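Local atomic coordinates of putative deoxyribonuclease yjjV (Escherichia coli, PDB entry 1ZZM), a protein that probably hydrolyses ester bonds as a metal-dependent hydrolase of the TatD family, with two divalent metal cations bound in each subunit. Residues R228-A231 / V232-L236; R237-P240 / A241-A245. One frame throughout, in Å; residues are numbered along the deposited sequence.

Contact 1 (R228-A231 / V232-L236); sequences RVFA and VLCEL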
loop_
_atom_site.group_PDB
_atom_site.type_symbol
_atom_site.label_atom_id
_atom_site.label_comp_id
_atom_site.label_asym_id
_atom_site.label_seq_id
_atom_site.Cartn_x
_atom_site.Cartn_y
_atom_site.Cartn_z
ATOM N N ARG A 228 1.658 -15.120 -6.379
ATOM C CA ARG A 228 2.839 -15.835 -5.896
ATOM C C ARG A 228 3.081 -15.461 -4.410
ATOM O O ARG A 228 3.407 -16.328 -3.574
ATOM C CB ARG A 228 4.023 -15.462 -6.783
ATOM C CG ARG A 228 5.186 -16.437 -6.795
ATOM C CD ARG A 228 6.289 -15.946 -7.750
ATOM N NE ARG A 228 5.908 -16.035 -9.161
ATOM C CZ ARG A 228 5.868 -17.171 -9.857
ATOM N NH1 ARG A 228 6.182 -18.329 -9.280
ATOM N NH2 ARG A 228 5.524 -17.150 -11.135
ATOM N N VAL A 229 2.905 -14.183 -4.061
ATOM C CA VAL A 229 3.064 -13.771 -2.659
ATOM C C VAL A 229 2.072 -14.598 -1.840
ATOM O O VAL A 229 2.420 -15.142 -0.803
ATOM C CB VAL A 229 2.733 -12.266 -2.459
ATOM C CG1 VAL A 229 2.728 -11.884 -0.938
ATOM C CG2 VAL A 229 3.752 -11.438 -3.172
ATOM N N PHE A 230 0.850 -14.728 -2.351
ATOM C CA PHE A 230 -0.188 -15.492 -1.677
ATOM C C PHE A 230 0.217 -16.955 -1.458
ATOM O O PHE A 230 -0.024 -17.527 -0.385
ATOM C CB PHE A 230 -1.501 -15.431 -2.479
ATOM C CG PHE A 230 -2.585 -16.334 -1.938
ATOM C CD1 PHE A 230 -3.298 -15.978 -0.792
ATOM C CD2 PHE A 230 -2.878 -17.532 -2.562
ATOM C CE1 PHE A 230 -4.293 -16.810 -0.278
ATOM C CE2 PHE A 230 -3.862 -18.371 -2.065
ATOM C CZ PHE A 230 -4.581 -18.005 -0.907
ATOM N N ALA A 231 0.815 -17.571 -2.475
ATOM C CA ALA A 231 1.232 -18.971 -2.355
ATOM C C ALA A 231 2.237 -19.081 -1.219
ATOM O O ALA A 231 2.198 -20.015 -0.435
ATOM C CB ALA A 231 1.856 -19.470 -3.673
ATOM N N VAL A 232 3.144 -18.123 -1.118
ATOM C CA VAL A 232 4.117 -18.164 -0.042
ATOM C C VAL A 232 3.458 -17.905 1.307
ATOM O O VAL A 232 3.813 -18.528 2.318
ATOM C CB VAL A 232 5.228 -17.159 -0.307
ATOM C CG1 VAL A 232 6.175 -17.075 0.877
ATOM C CG2 VAL A 232 5.983 -17.584 -1.558
ATOM N N LEU A 233 2.502 -16.980 1.337
ATOM C CA LEU A 233 1.790 -16.686 2.587
ATOM C C LEU A 233 1.088 -17.947 3.081
ATOM O O LEU A 233 1.009 -18.194 4.277
ATOM C CB LEU A 233 0.745 -15.596 2.371
ATOM C CG LEU A 233 -0.106 -15.209 3.590
ATOM C CD1 LEU A 233 0.782 -14.661 4.696
ATOM C CD2 LEU A 233 -1.174 -14.143 3.165
ATOM N N CYS A 234 0.561 -18.745 2.158
ATOM C CA CYS A 234 -0.108 -19.975 2.569
ATOM C C CYS A 234 0.873 -20.945 3.227
ATOM O O CYS A 234 0.489 -21.707 4.112
ATOM C CB CYS A 234 -0.762 -20.664 1.383
ATOM S SG CYS A 234 -2.178 -19.788 0.749
ATOM N N GLU A 235 2.130 -20.915 2.803
ATOM C CA GLU A 235 3.128 -21.812 3.377
ATOM C C GLU A 235 3.452 -21.385 4.806
ATOM O O GLU A 235 3.827 -22.207 5.642
ATOM C CB GLU A 235 4.408 -21.806 2.525
ATOM C CG GLU A 235 4.266 -22.511 1.171
ATOM C CD GLU A 235 5.343 -22.109 0.164
ATOM O OE1 GLU A 235 6.361 -21.483 0.556
ATOM O OE2 GLU A 235 5.156 -22.434 -1.034
ATOM N N LEU A 236 3.314 -20.093 5.082
ATOM C CA LEU A 236 3.599 -19.557 6.403
ATOM C C LEU A 236 2.462 -19.715 7.392
ATOM O O LEU A 236 2.675 -19.848 8.596
ATOM C CB LEU A 236 3.897 -18.062 6.318
ATOM C CG LEU A 236 5.157 -17.639 5.588
ATOM C CD1 LEU A 236 5.241 -16.109 5.499
ATOM C CD2 LEU A 236 6.321 -18.224 6.333
HETATM O O HOH W 1 1.976 -22.865 -0.984
#

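Contact 2 (R237-P240 / A241-A245); sequences RREP and ADEIA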
loop_
_atom_site.group_PDB
_atom_site.type_symbol
_atom_site.label_atom_id
_atom_site.label_comp_id
_atom_site.label_asym_id
_atom_site.label_seq_id
_atom_site.Cartn_x
_atom_site.Cartn_y
_atom_site.Cartn_z
ATOM N N ARG A 237 1.244 -19.680 6.886
ATOM C CA ARG A 237 0.082 -19.748 7.755
ATOM C C ARG A 237 -0.428 -21.135 8.025
ATOM O O ARG A 237 -0.172 -22.053 7.256
ATOM C CB ARG A 237 -1.052 -18.937 7.133
ATOM C CG ARG A 237 -0.659 -17.492 6.856
ATOM C CD ARG A 237 -0.421 -16.756 8.167
ATOM N NE ARG A 237 -1.629 -16.725 8.997
ATOM C CZ ARG A 237 -1.856 -15.816 9.945
ATOM N NH1 ARG A 237 -0.956 -14.856 10.171
ATOM N NH2 ARG A 237 -2.967 -15.873 10.677
ATOM N N ARG A 238 -1.190 -21.270 9.105
ATOM C CA ARG A 238 -1.802 -22.553 9.445
ATOM C C ARG A 238 -3.145 -22.721 8.726
ATOM O O ARG A 238 -3.501 -23.828 8.339
ATOM C CB ARG A 238 -2.034 -22.664 10.961
ATOM C CG ARG A 238 -0.770 -22.856 11.790
ATOM C CD ARG A 238 -0.078 -24.179 11.473
ATOM N NE ARG A 238 -0.864 -25.356 11.859
ATOM C CZ ARG A 238 -0.917 -25.867 13.089
ATOM N NH1 ARG A 238 -0.224 -25.307 14.078
ATOM N NH2 ARG A 238 -1.662 -26.945 13.326
ATOM N N GLU A 239 -3.886 -21.628 8.540
ATOM C CA GLU A 239 -5.199 -21.694 7.888
ATOM C C GLU A 239 -5.142 -22.209 6.460
ATOM O O GLU A 239 -4.132 -22.054 5.772
ATOM C CB GLU A 239 -5.887 -20.312 7.876
ATOM C CG GLU A 239 -6.027 -19.623 9.233
ATOM C CD GLU A 239 -4.791 -18.806 9.621
ATOM O OE1 GLU A 239 -3.745 -18.914 8.956
ATOM O OE2 GLU A 239 -4.851 -18.053 10.601
ATOM N N PRO A 240 -6.223 -22.850 5.999
ATOM C CA PRO A 240 -6.268 -23.376 4.632
ATOM C C PRO A 240 -6.223 -22.184 3.684
ATOM O O PRO A 240 -6.635 -21.083 4.052
ATOM C CB PRO A 240 -7.628 -24.068 4.551
ATOM C CG PRO A 240 -8.012 -24.311 5.984
ATOM C CD PRO A 240 -7.488 -23.110 6.706
ATOM N N ALA A 241 -5.737 -22.425 2.473
ATOM C CA ALA A 241 -5.630 -21.395 1.455
ATOM C C ALA A 241 -6.947 -20.691 1.148
ATOM O O ALA A 241 -6.959 -19.480 0.939
ATOM C CB ALA A 241 -5.042 -21.984 0.163
ATOM N N ASP A 242 -8.061 -21.419 1.107
ATOM C CA ASP A 242 -9.314 -20.751 0.804
ATOM C C ASP A 242 -9.736 -19.794 1.909
ATOM O O ASP A 242 -10.341 -18.756 1.639
ATOM C CB ASP A 242 -10.407 -21.776 0.482
ATOM C CG ASP A 242 -10.448 -22.127 -1.013
ATOM O OD1 ASP A 242 -9.375 -22.388 -1.613
ATOM O OD2 ASP A 242 -11.557 -22.143 -1.599
ATOM N N GLU A 243 -9.388 -20.115 3.152
ATOM C CA GLU A 243 -9.741 -19.229 4.247
ATOM C C GLU A 243 -8.852 -17.971 4.196
ATOM O O GLU A 243 -9.313 -16.851 4.478
ATOM C CB GLU A 243 -9.538 -19.922 5.587
ATOM C CG GLU A 243 -10.162 -19.157 6.740
ATOM C CD GLU A 243 -9.569 -19.545 8.076
ATOM O OE1 GLU A 243 -9.358 -20.751 8.308
ATOM O OE2 GLU A 243 -9.313 -18.635 8.894
ATOM N N ILE A 244 -7.582 -18.159 3.859
ATOM C CA ILE A 244 -6.663 -17.032 3.780
ATOM C C ILE A 244 -7.068 -16.104 2.638
ATOM O O ILE A 244 -7.155 -14.890 2.818
ATOM C CB ILE A 244 -5.194 -17.493 3.542
ATOM C CG1 ILE A 244 -4.720 -18.366 4.718
ATOM C CG2 ILE A 244 -4.262 -16.242 3.368
ATOM C CD1 ILE A 244 -3.362 -19.073 4.427
ATOM N N ALA A 245 -7.330 -16.669 1.466
ATOM C CA ALA A 245 -7.720 -15.847 0.320
ATOM C C ALA A 245 -8.959 -15.030 0.658
ATOM O O ALA A 245 -9.029 -13.840 0.345
ATOM C CB ALA A 245 -7.993 -16.725 -0.880
#

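Contact 1 (R228-A231 / V232-L236)
Phe230 and Cys234, one helical turn apart, meet through ring and sulfur. From CB the phenylalanine chain puts CG anti to the backbone N (chi1 173°), beside its own carbonyl carbon, which swings the ring out from the helix, where the sulfur of the next turn comes back over it. All the contacts of the ring run to Cys234 SG: CZ is nearest at 3.4 Å, CE2 and then CE1 follow, and CD2 is the longest at 4.1 Å. Cys234 turns its sulfur back beside its backbone N, anti to the carbonyl carbon (chi1 -70°), and SG comes to rest over one ring face, 3.7 Å from the centroid and 22° off the normal, displaced toward the rim. This is a sulfur-aromatic contact made over the face. Phe230 also meets the ring of Phe5 and packs on helix 241-256.

The backbone beneath is held by i to i+4 bonds. Leu233 N reaches Val229 O at 2.8 Å, while Cys234 N binds Phe230 O at 2.9 Å. The bond from Glu235 N to Ala231 O is weak, at 3.4 Å. A water donates a hydrogen bond to Ala231 O, at 2.9 Å, and another to Glu235 OE2, bridging the two and tying the carboxylate to the exposed side of the helix. The whole is a regular alpha-helical i, i+4 pairing near the C-terminal end of helix 226-236, one of the outer helices of the TIM-barrel fold.

Contact 2 (R237-P240 / A241-A245)
Pro240 O receives two backbone N-H groups from the first turn of helix 241-256: Ile244 N at 3.1 Å, lying in the carbonyl plane, and Glu243 N in a weak, more bent bond. The proline, at the N-cap position, thus starts the helix through its carbonyl, and its ring CD lies 3.4 Å from Glu243 OE1. Ile244 sends CG1 back beside its own N (chi1 -62°), so that CD1 reaches into the turn, 3.4 Å from Glu239 O and 3.6 Å from Arg237 CB.

Within the loop, Arg237 grips Glu239 side-on. NE meets OE1 at 3.0 Å and NH2 meets OE2 at 2.9 Å, both on the syn sides of the carboxylate and close to the guanidinium plane, while Arg237 NH1 bonds to the carbonyl oxygens of Ile194 and Leu197. Glu243 lays its carboxylate against the CB and CG of Glu239, the two carboxylate planes 89° apart; their OE2 atoms stay 4.8 Å from each other, and the arginine would be expected to ease the like charge. With an alanine in place of Glu239, Arg237 NE and NH2 would probably lose their carboxylate mate, and a gap would open beside the Glu243 carboxylate, where CG had packed. The arrangement is a short helix-to-helix connection with proline at the N-cap position, its loop braced by a bidentate salt bridge.

How the contacts relate
Contact 1 closes helix 226-236 and contact 2 follows, turning the chain into helix 241-256; their centres are about 9 Å apart. The two helices pack where the contacts touch: Phe230 CZ lies 3.4 Å from Ala241 O, Phe230 CE1 is 3.7 Å from Ile244 CG2, and Cys234 SG lies against Ala241 CB. Contact 1 is the nearer to the two-metal centre, the side chain of Val229 being about 9 Å from that of Asp207, a metal ligand. Contact 2 is a surface turn away from it, although a separate zinc ion lies about 8 Å from the side chain of Asp242. The two form consecutive helices joined by a short turn at the barrel's periphery, neither supplying that centre's ligands.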